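Local atomic coordinates of caspase Nc subunit 1 (Drosophila melanogaster, PDB entry 2FP3), a protein that acts as an initiator cysteine protease of the caspase family, feeding the cascade that activates the caspases executing apoptosis in the fly. Residues N76-I80 against L134-G138; M66-M70 against A82-S86; V106-F112 against F149-V155. The protein carries 2 engineered substitutions. All blocks are in the same frame, centred on the assembly; numbering follows the deposited sequence.

Interaction 1: N76-I80 against L134-G138; sequences NRRRI and LMTHG
The active site of this caspase domain includes His137, assigned as catalytic by similarity, and here its ring sits between Arg77 and Arg79 of the loop 76-80. The ring NE2 donates to the backbone O of Arg77 at 3.1 Å, with an N-H...O angle of 168°. The acceptor lies in the ring plane, and the donor lies in the carbonyl plane, on a lone pair. This bond fixes the rotation of the imidazole. The guanidinium of Arg77 stacks flat on one face, the planes 10° apart, and its NH2 comes 3.8 Å from His137 CG. A salt bridge from Arg77 NH1 to Glu148 holds that flat group in place. On the opposite face Arg79 CD makes a CH-pi contact, 4.0 Å from the ring centroid, and CG packs at 3.3 Å from His137 CE1. His137 follows the break in strand 130-139 of the caspase sheet, after the strand residues Leu134 and Met135. Ala184, an engineered residue, probably stands where the catalytic cysteine would be. The Arg79 chain bends at chi3 (50°), which carries its guanidinium beyond the imidazole toward Met135, where NH2 lies 3.7 Å from CB. Asn68 OD1 accepts from Arg79 NH1, and Phe183 meets Arg79 in a cation-pi contact.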
loop_
_atom_site.group_PDB
_atom_site.type_symbol
_atom_site.label_atom_id
_atom_site.label_comp_id
_atom_site.label_asym_id
_atom_site.label_seq_id
_atom_site.Cartn_x
_atom_site.Cartn_y
_atom_site.Cartn_z
ATOM N N ASN A 76 -7.974 -12.403 -21.196
ATOM C CA ASN A 76 -9.061 -11.454 -21.382
ATOM C C ASN A 76 -9.003 -10.369 -20.314
ATOM O O ASN A 76 -9.001 -9.178 -20.625
ATOM C CB ASN A 76 -10.409 -12.177 -21.311
ATOM C CG ASN A 76 -11.587 -11.230 -21.439
ATOM O OD1 ASN A 76 -11.795 -10.359 -20.594
ATOM N ND2 ASN A 76 -12.364 -11.395 -22.502
ATOM N N ARG A 77 -8.956 -10.790 -19.054
ATOM C CA ARG A 77 -8.902 -9.848 -17.945
ATOM C C ARG A 77 -7.470 -9.394 -17.685
ATOM O O ARG A 77 -7.184 -8.762 -16.668
ATOM C CB ARG A 77 -9.472 -10.487 -16.677
ATOM C CG ARG A 77 -10.846 -11.109 -16.853
ATOM C CD ARG A 77 -11.504 -11.368 -15.510
ATOM N NE ARG A 77 -11.825 -10.119 -14.826
ATOM C CZ ARG A 77 -12.436 -10.045 -13.647
ATOM N NH1 ARG A 77 -12.794 -11.155 -13.015
ATOM N NH2 ARG A 77 -12.695 -8.862 -13.104
ATOM N N ARG A 78 -6.574 -9.721 -18.611
ATOM C CA ARG A 78 -5.172 -9.349 -18.487
ATOM C C ARG A 78 -5.013 -7.853 -18.238
ATOM O O ARG A 78 -5.253 -7.042 -19.130
ATOM C CB ARG A 78 -4.415 -9.736 -19.758
ATOM C CG ARG A 78 -2.963 -9.299 -19.765
ATOM C CD ARG A 78 -2.292 -9.652 -21.079
ATOM N NE ARG A 78 -0.904 -9.207 -21.119
ATOM C CZ ARG A 78 -0.093 -9.394 -22.155
ATOM N NH1 ARG A 78 -0.532 -10.021 -23.237
ATOM N NH2 ARG A 78 1.158 -8.958 -22.108
ATOM N N ARG A 79 -4.603 -7.495 -17.025
ATOM C CA ARG A 79 -4.405 -6.095 -16.660
ATOM C C ARG A 79 -3.179 -5.508 -17.350
ATOM O O ARG A 79 -2.087 -5.489 -16.783
ATOM C CB ARG A 79 -4.248 -5.959 -15.142
ATOM C CG ARG A 79 -5.535 -6.150 -14.353
ATOM C CD ARG A 79 -5.278 -6.084 -12.852
ATOM N NE ARG A 79 -4.492 -4.907 -12.490
ATOM C CZ ARG A 79 -3.337 -4.958 -11.834
ATOM N NH1 ARG A 79 -2.837 -6.127 -11.461
ATOM N NH2 ARG A 79 -2.670 -3.842 -11.570
ATOM N N ILE A 80 -3.365 -5.028 -18.576
ATOM C CA ILE A 80 -2.270 -4.440 -19.336
ATOM C C ILE A 80 -1.946 -3.051 -18.797
ATOM O O ILE A 80 -2.836 -2.217 -18.627
ATOM C CB ILE A 80 -2.621 -4.349 -20.839
ATOM C CG1 ILE A 80 -2.806 -5.760 -21.407
ATOM C CG2 ILE A 80 -1.522 -3.602 -21.591
ATOM C CD1 ILE A 80 -3.109 -5.801 -22.889
ATOM N N LEU A 134 -1.395 -4.614 -2.747
ATOM C CA LEU A 134 -1.904 -5.747 -3.502
ATOM C C LEU A 134 -2.712 -5.203 -4.662
ATOM O O LEU A 134 -3.707 -4.505 -4.466
ATOM C CB LEU A 134 -2.786 -6.636 -2.623
ATOM C CG LEU A 134 -3.518 -7.791 -3.317
ATOM C CD1 LEU A 134 -2.506 -8.738 -3.958
ATOM C CD2 LEU A 134 -4.375 -8.537 -2.310
ATOM N N MET A 135 -2.273 -5.510 -5.874
ATOM C CA MET A 135 -2.968 -5.045 -7.064
ATOM C C MET A 135 -3.532 -6.219 -7.841
ATOM O O MET A 135 -2.788 -7.006 -8.420
ATOM C CB MET A 135 -2.012 -4.230 -7.932
ATOM C CG MET A 135 -1.539 -2.985 -7.227
ATOM S SD MET A 135 -0.146 -2.204 -8.006
ATOM C CE MET A 135 1.164 -3.397 -7.609
ATOM N N THR A 136 -4.856 -6.331 -7.833
ATOM C CA THR A 136 -5.558 -7.403 -8.529
ATOM C C THR A 136 -7.005 -6.974 -8.789
ATOM O O THR A 136 -7.334 -5.795 -8.700
ATOM C CB THR A 136 -5.565 -8.679 -7.678
ATOM O OG1 THR A 136 -6.247 -9.728 -8.377
ATOM C CG2 THR A 136 -6.268 -8.415 -6.364
ATOM N N HIS A 137 -7.863 -7.934 -9.118
ATOM C CA HIS A 137 -9.271 -7.653 -9.363
ATOM C C HIS A 137 -10.054 -7.950 -8.085
ATOM O O HIS A 137 -9.727 -8.885 -7.350
ATOM C CB HIS A 137 -9.802 -8.523 -10.505
ATOM C CG HIS A 137 -9.214 -8.196 -11.843
ATOM N ND1 HIS A 137 -9.180 -6.914 -12.347
ATOM C CD2 HIS A 137 -8.679 -8.990 -12.800
ATOM C CE1 HIS A 137 -8.651 -6.932 -13.558
ATOM N NE2 HIS A 137 -8.338 -8.180 -13.857
ATOM N N GLY A 138 -11.086 -7.153 -7.824
ATOM C CA GLY A 138 -11.894 -7.350 -6.632
ATOM C C GLY A 138 -13.369 -7.547 -6.928
ATOM O O GLY A 138 -13.920 -6.932 -7.842
#

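Interaction 2: M66-M70 against A82-S86; sequences MVNIM and AEKDS
Asn68, at the end of strand 62-68, sends its amide toward the N-terminal part of helix 82-95. Its ND2 donates twice. The bond to Ser86 OG is 2.6 Å long and nearly straight, with an N-H...O angle of 169°. The bond to Ala82 O is 2.9 Å and more bent, at 134°. Both acceptors lie close to the amide plane, so the two hydrogen bonds hold that plane fixed. Ala82 O also accepts from Asp85 N within the helix at 2.7 Å. The two donors reach this oxygen from opposite faces of the carbonyl plane. At the other end of the amide, Arg79 satisfies OD1. CG stands anti to the backbone N (chi1 -157°), and this points the amide at the helix. Met66 on the strand and Met70 just beyond it flank the amide. Met66 SD packs 3.7 Å from Ser86 CA, and Met70 CB meets Ala82 CB at 4.2 Å. Strand and helix run antiparallel, as expected in the beta-alpha-beta unit formed with strand 98-103. With both ends of its buried amide hydrogen-bonded, Asn68 ties the strand end to the helix through polar bonds set between apolar contacts.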
loop_
_atom_site.group_PDB
_atom_site.type_symbol
_atom_site.label_atom_id
_atom_site.label_comp_id
_atom_site.label_asym_id
_atom_site.label_seq_id
_atom_site.Cartn_x
_atom_site.Cartn_y
_atom_site.Cartn_z
ATOM N N MET A 66 4.957 -5.926 -2.236
ATOM C CA MET A 66 4.205 -5.548 -3.421
ATOM C C MET A 66 3.797 -6.766 -4.227
ATOM O O MET A 66 4.646 -7.520 -4.689
ATOM C CB MET A 66 5.023 -4.624 -4.312
ATOM C CG MET A 66 4.158 -3.753 -5.194
ATOM S SD MET A 66 4.852 -3.449 -6.809
ATOM C CE MET A 66 6.255 -2.466 -6.407
ATOM N N VAL A 67 2.495 -6.960 -4.393
ATOM C CA VAL A 67 1.990 -8.092 -5.157
ATOM C C VAL A 67 1.108 -7.589 -6.308
ATOM O O VAL A 67 -0.006 -7.118 -6.091
ATOM C CB VAL A 67 1.187 -9.038 -4.247
ATOM C CG1 VAL A 67 0.532 -10.130 -5.074
ATOM C CG2 VAL A 67 2.104 -9.634 -3.189
ATOM N N ASN A 68 1.626 -7.678 -7.528
ATOM C CA ASN A 68 0.904 -7.228 -8.712
ATOM C C ASN A 68 0.473 -8.432 -9.561
ATOM O O ASN A 68 1.266 -8.968 -10.339
ATOM C CB ASN A 68 1.803 -6.305 -9.545
ATOM C CG ASN A 68 1.015 -5.366 -10.444
ATOM O OD1 ASN A 68 -0.189 -5.534 -10.638
ATOM N ND2 ASN A 68 1.699 -4.371 -11.003
ATOM N N ILE A 69 -0.776 -8.859 -9.396
ATOM C CA ILE A 69 -1.322 -9.993 -10.146
ATOM C C ILE A 69 -1.872 -9.472 -11.474
ATOM O O ILE A 69 -2.716 -8.573 -11.489
ATOM C CB ILE A 69 -2.472 -10.665 -9.366
ATOM C CG1 ILE A 69 -1.984 -11.073 -7.975
ATOM C CG2 ILE A 69 -2.990 -11.872 -10.127
ATOM C CD1 ILE A 69 -3.059 -11.685 -7.108
ATOM N N MET A 70 -1.416 -10.028 -12.590
ATOM C CA MET A 70 -1.896 -9.535 -13.872
ATOM C C MET A 70 -2.315 -10.580 -14.892
ATOM O O MET A 70 -2.532 -10.255 -16.055
ATOM C CB MET A 70 -0.851 -8.605 -14.481
ATOM C CG MET A 70 0.538 -9.195 -14.549
ATOM S SD MET A 70 1.731 -7.936 -15.005
ATOM C CE MET A 70 1.429 -7.827 -16.773
ATOM N N ALA A 82 -0.189 -2.822 -15.948
ATOM C CA ALA A 82 0.063 -3.080 -14.537
ATOM C C ALA A 82 1.539 -2.957 -14.177
ATOM O O ALA A 82 1.883 -2.389 -13.137
ATOM C CB ALA A 82 -0.452 -4.465 -14.163
ATOM N N GLU A 83 2.412 -3.492 -15.027
ATOM C CA GLU A 83 3.844 -3.426 -14.759
ATOM C C GLU A 83 4.292 -1.982 -14.582
ATOM O O GLU A 83 5.283 -1.709 -13.905
ATOM C CB GLU A 83 4.647 -4.092 -15.884
ATOM C CG GLU A 83 4.445 -3.495 -17.267
ATOM C CD GLU A 83 3.035 -3.685 -17.788
ATOM O OE1 GLU A 83 2.554 -4.838 -17.812
ATOM O OE2 GLU A 83 2.408 -2.678 -18.179
ATOM N N LYS A 84 3.555 -1.056 -15.182
ATOM C CA LYS A 84 3.891 0.356 -15.068
ATOM C C LYS A 84 3.750 0.780 -13.607
ATOM O O LYS A 84 4.478 1.652 -13.126
ATOM C CB LYS A 84 2.958 1.196 -15.949
ATOM C CG LYS A 84 3.549 2.522 -16.428
ATOM C CD LYS A 84 3.854 3.489 -15.288
ATOM C CE LYS A 84 4.363 4.820 -15.826
ATOM N NZ LYS A 84 4.628 5.816 -14.756
ATOM N N ASP A 85 2.809 0.157 -12.903
ATOM C CA ASP A 85 2.588 0.471 -11.500
ATOM C C ASP A 85 3.725 -0.102 -10.643
ATOM O O ASP A 85 4.252 0.564 -9.748
ATOM C CB ASP A 85 1.234 -0.081 -11.035
ATOM C CG ASP A 85 0.058 0.525 -11.795
ATOM O OD1 ASP A 85 0.090 1.739 -12.075
ATOM O OD2 ASP A 85 -0.907 -0.210 -12.099
ATOM N N SER A 86 4.101 -1.340 -10.924
ATOM C CA SER A 86 5.173 -1.985 -10.191
ATOM C C SER A 86 6.427 -1.121 -10.214
ATOM O O SER A 86 7.105 -0.979 -9.196
ATOM C CB SER A 86 5.481 -3.343 -10.810
ATOM O OG SER A 86 4.327 -4.154 -10.822
#

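Interaction 3: V106-F112 against F149-V155; sequences VNQDQFF and FRDGSVV. Engineered in segment 149-155: Arg150 (natural residue Cys).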
loop_
_atom_site.group_PDB
_atom_site.type_symbol
_atom_site.label_atom_id
_atom_site.label_comp_id
_atom_site.label_asym_id
_atom_site.label_seq_id
_atom_site.Cartn_x
_atom_site.Cartn_y
_atom_site.Cartn_z
ATOM N N VAL A 106 0.413 -14.844 -8.407
ATOM C CA VAL A 106 0.459 -15.841 -7.350
ATOM C C VAL A 106 -0.963 -16.278 -7.052
ATOM O O VAL A 106 -1.911 -15.530 -7.292
ATOM C CB VAL A 106 1.115 -15.294 -6.044
ATOM C CG1 VAL A 106 2.579 -15.000 -6.282
ATOM C CG2 VAL A 106 0.399 -14.050 -5.570
ATOM N N ASN A 107 -1.105 -17.495 -6.544
ATOM C CA ASN A 107 -2.414 -18.038 -6.212
ATOM C C ASN A 107 -2.741 -17.803 -4.745
ATOM O O ASN A 107 -1.879 -17.429 -3.957
ATOM C CB ASN A 107 -2.453 -19.539 -6.511
ATOM C CG ASN A 107 -1.416 -20.315 -5.727
ATOM O OD1 ASN A 107 -1.425 -20.323 -4.497
ATOM N ND2 ASN A 107 -0.512 -20.975 -6.439
ATOM N N GLN A 108 -3.997 -18.032 -4.388
ATOM C CA GLN A 108 -4.449 -17.843 -3.023
ATOM C C GLN A 108 -3.499 -18.482 -2.017
ATOM O O GLN A 108 -3.182 -17.891 -0.982
ATOM C CB GLN A 108 -5.842 -18.439 -2.852
ATOM C CG GLN A 108 -6.428 -18.244 -1.476
ATOM C CD GLN A 108 -7.854 -18.733 -1.387
ATOM O OE1 GLN A 108 -8.672 -18.463 -2.269
ATOM N NE2 GLN A 108 -8.168 -19.445 -0.312
ATOM N N ASP A 109 -3.042 -19.687 -2.326
ATOM C CA ASP A 109 -2.152 -20.408 -1.432
ATOM C C ASP A 109 -0.765 -19.781 -1.343
ATOM O O ASP A 109 -0.206 -19.660 -0.259
ATOM C CB ASP A 109 -2.035 -21.866 -1.876
ATOM C CG ASP A 109 -1.344 -22.731 -0.846
ATOM O OD1 ASP A 109 -1.853 -22.810 0.292
ATOM O OD2 ASP A 109 -0.294 -23.327 -1.171
ATOM N N GLN A 110 -0.201 -19.391 -2.477
ATOM C CA GLN A 110 1.123 -18.784 -2.478
ATOM C C GLN A 110 1.086 -17.433 -1.769
ATOM O O GLN A 110 1.964 -17.110 -0.966
ATOM C CB GLN A 110 1.612 -18.591 -3.909
ATOM C CG GLN A 110 1.768 -19.875 -4.695
ATOM C CD GLN A 110 2.236 -19.621 -6.117
ATOM O OE1 GLN A 110 1.614 -18.861 -6.861
ATOM N NE2 GLN A 110 3.339 -20.260 -6.502
ATOM N N PHE A 111 0.052 -16.653 -2.062
ATOM C CA PHE A 111 -0.091 -15.336 -1.468
ATOM C C PHE A 111 0.031 -15.337 0.041
ATOM O O PHE A 111 0.822 -14.585 0.599
ATOM C CB PHE A 111 -1.432 -14.705 -1.834
ATOM C CG PHE A 111 -1.641 -13.367 -1.196
ATOM C CD1 PHE A 111 -0.884 -12.275 -1.596
ATOM C CD2 PHE A 111 -2.507 -13.226 -0.129
ATOM C CE1 PHE A 111 -0.977 -11.069 -0.935
ATOM C CE2 PHE A 111 -2.607 -12.022 0.541
ATOM C CZ PHE A 111 -1.838 -10.937 0.138
ATOM N N PHE A 112 -0.768 -16.170 0.700
ATOM C CA PHE A 112 -0.748 -16.249 2.155
ATOM C C PHE A 112 0.536 -16.831 2.721
ATOM O O PHE A 112 0.832 -16.654 3.901
ATOM C CB PHE A 112 -1.944 -17.055 2.668
ATOM C CG PHE A 112 -3.236 -16.300 2.632
ATOM C CD1 PHE A 112 -4.117 -16.448 1.568
ATOM C CD2 PHE A 112 -3.555 -15.402 3.648
ATOM C CE1 PHE A 112 -5.304 -15.712 1.513
ATOM C CE2 PHE A 112 -4.737 -14.663 3.605
ATOM C CZ PHE A 112 -5.612 -14.816 2.533
ATOM N N PHE A 149 -6.971 -14.049 -7.499
ATOM C CA PHE A 149 -5.562 -14.366 -7.673
ATOM C C PHE A 149 -5.371 -14.997 -9.055
ATOM O O PHE A 149 -6.332 -15.143 -9.809
ATOM C CB PHE A 149 -5.076 -15.323 -6.575
ATOM C CG PHE A 149 -5.106 -14.726 -5.194
ATOM C CD1 PHE A 149 -6.203 -14.919 -4.358
ATOM C CD2 PHE A 149 -4.053 -13.938 -4.741
ATOM C CE1 PHE A 149 -6.250 -14.336 -3.096
ATOM C CE2 PHE A 149 -4.094 -13.349 -3.481
ATOM C CZ PHE A 149 -5.194 -13.548 -2.657
ATOM N N ARG A 150 -4.131 -15.356 -9.376
ATOM C CA ARG A 150 -3.779 -15.968 -10.659
ATOM C C ARG A 150 -4.682 -17.143 -11.049
ATOM O O ARG A 150 -5.187 -17.210 -12.169
ATOM C CB ARG A 150 -2.325 -16.450 -10.610
ATOM C CG ARG A 150 -1.885 -17.254 -11.819
ATOM C CD ARG A 150 -1.187 -18.525 -11.387
ATOM N NE ARG A 150 -0.388 -19.099 -12.465
ATOM C CZ ARG A 150 0.424 -20.142 -12.319
ATOM N NH1 ARG A 150 0.548 -20.738 -11.137
ATOM N NH2 ARG A 150 1.124 -20.583 -13.355
ATOM N N ASP A 151 -4.867 -18.070 -10.117
ATOM C CA ASP A 151 -5.685 -19.252 -10.342
ATOM C C ASP A 151 -7.180 -18.937 -10.395
ATOM O O ASP A 151 -8.009 -19.842 -10.454
ATOM C CB ASP A 151 -5.405 -20.284 -9.245
ATOM C CG ASP A 151 -5.717 -19.760 -7.855
ATOM O OD1 ASP A 151 -5.438 -20.477 -6.864
ATOM O OD2 ASP A 151 -6.249 -18.632 -7.757
ATOM N N GLY A 152 -7.522 -17.655 -10.374
ATOM C CA GLY A 152 -8.920 -17.273 -10.421
ATOM C C GLY A 152 -9.642 -17.411 -9.092
ATOM O O GLY A 152 -10.770 -16.944 -8.953
ATOM N N SER A 153 -9.003 -18.046 -8.111
ATOM C CA SER A 153 -9.617 -18.226 -6.798
ATOM C C SER A 153 -9.875 -16.888 -6.093
ATOM O O SER A 153 -9.327 -15.855 -6.475
ATOM C CB SER A 153 -8.732 -19.113 -5.922
ATOM O OG SER A 153 -7.464 -18.521 -5.710
ATOM N N VAL A 154 -10.709 -16.918 -5.056
ATOM C CA VAL A 154 -11.057 -15.713 -4.315
ATOM C C VAL A 154 -10.954 -15.884 -2.800
ATOM O O VAL A 154 -10.971 -17.005 -2.288
ATOM C CB VAL A 154 -12.485 -15.263 -4.660
ATOM C CG1 VAL A 154 -12.586 -14.955 -6.144
ATOM C CG2 VAL A 154 -13.467 -16.343 -4.281
ATOM N N VAL A 155 -10.855 -14.760 -2.092
ATOM C CA VAL A 155 -10.736 -14.761 -0.635
ATOM C C VAL A 155 -11.397 -13.518 -0.054
ATOM O O VAL A 155 -11.450 -12.476 -0.710
ATOM C CB VAL A 155 -9.259 -14.723 -0.190
ATOM C CG1 VAL A 155 -9.163 -14.913 1.313
ATOM C CG2 VAL A 155 -8.464 -15.773 -0.918
#
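Phe149 has CG beside its backbone N (chi1 -65°), which lays its ring against the start of helix 108-119, and Phe111 turns CG anti to its own N (chi1 178°) to meet it. Gln108 CA sits over one face of the Phe149 ring, 3.9 Å from the centroid, as a CH-pi contact. The two phenylalanine rings pack obliquely, with planes at 38° and Phe111 CG 3.4 Å from Phe149 CE2. Val106 O accepts from the N of Arg150, an engineered residue, at 3.0 Å. The donor stands above the carbonyl plane. Asn107 is the N-cap of the helix and forms a capping box with Gln110: OD1 takes Gln110 N, and Gln110 OE1 takes Asn107 N at 3.1 Å. Facing this cap is the type I turn from Phe149 to Gly152, which links strands 146-148 and 154-156 as a beta hairpin at the sheet's margin. Asp151 in that turn makes an Asx turn, its OD2 accepting from Ser153 N at 2.8 Å. Its other oxygen, OD1, lies against Asn107 CB. Farther along, Val155 CG1 touches the edge of the Phe112 ring at CZ, 3.8 Å away. Phe112 also touches Lys159 and Ile160 of helix 157-162.

All three contacts lie in the caspase domain and reach its one mixed sheet. Interactions 1 and 2 have centres about 9 Å apart and touch directly, as neighbouring strands 62-68 and 130-139 carry one segment of each. Interaction 3 is centred about 12 Å from interaction 1 and 15 Å from interaction 2. Its Phe149 packs against Ile69. Along the chain, interaction 2 closes before interaction 3 opens, while interaction 1 crosses both. Helix 82-95 packs on strand 62-68, next to strand 130-139, which carries His137. Helix 108-119 reaches the same strands through Phe111, which touches Val67 and Leu134. These two strands thus link the three contacts around the His137 end of the sheet.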